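Local coordinates for Serine/threonine-protein kinase-like protein ACR4 (Arabidopsis thaliana, PDB 7A0J), which senses the CLE40 peptide as a plant membrane receptor kinase, controlling formative cell divisions in root meristems, and is represented here by its extracellular beta-propeller domain, at residues Gln67-Gly72 against Met79-Pro84. Sequence-based numbering, arbitrary orientation.
Sequences QPYCWG and MGVPQP. With EDO (1,2-ethanediol), chain G.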
# COMPACT_ATOMS: atom_id res chain seq x y z
N GLN A 67 -10.43 12.26 4.61
CA GLN A 67 -11.05 11.74 3.36
C GLN A 67 -9.94 11.33 2.40
O GLN A 67 -8.86 11.92 2.41
CB GLN A 67 -11.97 12.79 2.74
CG GLN A 67 -13.17 13.13 3.62
CD GLN A 67 -14.20 13.97 2.91
OE1 GLN A 67 -13.90 14.76 2.03
NE2 GLN A 67 -15.46 13.79 3.31
N PRO A 68 -10.16 10.31 1.54
CA PRO A 68 -9.23 10.01 0.46
C PRO A 68 -9.15 11.18 -0.53
O PRO A 68 -10.16 11.82 -0.76
CB PRO A 68 -9.78 8.74 -0.21
CG PRO A 68 -11.22 8.62 0.27
CD PRO A 68 -11.32 9.41 1.56
N TYR A 69 -7.96 11.45 -1.06
CA TYR A 69 -7.68 12.49 -2.08
C TYR A 69 -6.63 11.97 -3.06
O TYR A 69 -5.48 11.73 -2.63
CB TYR A 69 -7.22 13.79 -1.42
CG TYR A 69 -7.10 14.96 -2.36
CD1 TYR A 69 -8.20 15.76 -2.64
CD2 TYR A 69 -5.90 15.27 -2.98
CE1 TYR A 69 -8.11 16.84 -3.51
CE2 TYR A 69 -5.79 16.34 -3.85
CZ TYR A 69 -6.90 17.13 -4.12
OH TYR A 69 -6.81 18.20 -4.97
N CYS A 70 -7.03 11.77 -4.31
CA CYS A 70 -6.18 11.22 -5.40
C CYS A 70 -5.80 12.33 -6.38
O CYS A 70 -6.62 13.25 -6.59
CB CYS A 70 -6.87 10.08 -6.13
SG CYS A 70 -7.44 8.76 -5.02
N TRP A 71 -4.61 12.24 -6.97
CA TRP A 71 -4.14 13.13 -8.06
C TRP A 71 -3.39 12.30 -9.11
O TRP A 71 -2.91 11.20 -8.77
CB TRP A 71 -3.31 14.30 -7.51
CG TRP A 71 -2.03 13.92 -6.82
CD1 TRP A 71 -0.78 13.95 -7.36
CD2 TRP A 71 -1.87 13.51 -5.45
NE1 TRP A 71 0.15 13.57 -6.43
CE2 TRP A 71 -0.49 13.30 -5.25
CE3 TRP A 71 -2.75 13.30 -4.38
CZ2 TRP A 71 0.03 12.88 -4.02
CZ3 TRP A 71 -2.24 12.89 -3.17
CH2 TRP A 71 -0.87 12.68 -2.99
N GLY A 72 -3.32 12.82 -10.33
CA GLY A 72 -2.88 12.10 -11.53
C GLY A 72 -3.96 12.11 -12.59
O GLY A 72 -4.73 13.09 -12.64
N MET A 79 -10.24 11.63 -9.85
CA MET A 79 -9.22 12.26 -8.97
C MET A 79 -9.93 13.13 -7.92
O MET A 79 -11.17 13.26 -7.99
CB MET A 79 -8.24 13.11 -9.78
CG MET A 79 -7.44 12.31 -10.80
SD MET A 79 -6.37 11.05 -10.04
CE MET A 79 -7.43 9.60 -10.11
N GLY A 80 -9.17 13.69 -6.98
CA GLY A 80 -9.69 14.43 -5.81
C GLY A 80 -10.37 13.48 -4.83
O GLY A 80 -10.00 12.29 -4.81
N VAL A 81 -11.33 13.99 -4.05
CA VAL A 81 -12.15 13.17 -3.11
C VAL A 81 -13.14 12.37 -3.94
O VAL A 81 -14.00 12.94 -4.61
CB VAL A 81 -12.85 14.05 -2.06
CG1 VAL A 81 -13.73 13.23 -1.12
CG2 VAL A 81 -11.86 14.88 -1.26
N PRO A 82 -13.06 11.01 -3.92
CA PRO A 82 -13.84 10.18 -4.84
C PRO A 82 -15.34 10.18 -4.52
O PRO A 82 -15.68 10.08 -3.36
CB PRO A 82 -13.25 8.78 -4.64
CG PRO A 82 -12.75 8.80 -3.21
CD PRO A 82 -12.23 10.21 -3.01
N GLN A 83 -16.18 10.29 -5.56
CA GLN A 83 -17.66 10.16 -5.47
C GLN A 83 -18.05 8.75 -5.89
O GLN A 83 -17.38 8.14 -6.72
CB GLN A 83 -18.33 11.21 -6.37
CG GLN A 83 -18.19 12.64 -5.87
CD GLN A 83 -18.91 12.87 -4.57
OE1 GLN A 83 -19.96 12.29 -4.30
NE2 GLN A 83 -18.35 13.73 -3.73
N PRO A 84 -19.15 8.16 -5.34
CA PRO A 84 -19.98 8.80 -4.32
C PRO A 84 -19.28 8.92 -2.95
O PRO A 84 -18.65 7.98 -2.53
CB PRO A 84 -21.20 7.87 -4.18
CG PRO A 84 -21.12 6.93 -5.37
CD PRO A 84 -19.65 6.82 -5.69
C1 EDO G . -4.42 21.00 -5.75
O1 EDO G . -5.22 21.03 -4.59
C2 EDO G . -3.70 19.72 -5.93
O2 EDO G . -4.55 18.60 -6.07
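Strand 68-72 is an edge strand of the propeller blade built on the second repeat, and the loop that follows it folds back so that Cys70 and Gly80 form a single antiparallel bridge, a hydrogen-bonded pair. Cys70 N donates almost straight to Gly80 O (3.1 Å, 172° at the hydrogen). In return Gly80 N gives a short 2.6 Å bond to Cys70 O. The Tyr69 ring, its CG anti to the backbone N (chi1 -172°), lies alongside the loop with one face over Gly80 CA, a CH-pi contact of 4.1 Å to the ring centroid. At its tip, Tyr69 OH shares a hydrogen bond of 2.5 Å with O2 of an ethanediol molecule, probably from the crystallisation liquor. One residue past Gly80, Val81 CA points its hydrogen at Pro68 O (3.4 Å), a buried carbonyl with no conventional partner in the model. The Pro68 and Pro82 rings cross at about a right angle, Pro68 CG resting 3.8 Å from Pro82 CD. Beyond the bridge, the Met79 side chain, bent at chi2 and chi3, curls across the strand, setting SD 3.4 Å from Trp71 C and CE against Cys70 CB. Backbone hydrogen bonds of Tyr69 and Trp71 join the strand's other edge to strand 57-62, where Cys59 closes a disulfide with Cys70, while Pro68 also packs on strands 91-96 and 100-105 of the next sheet.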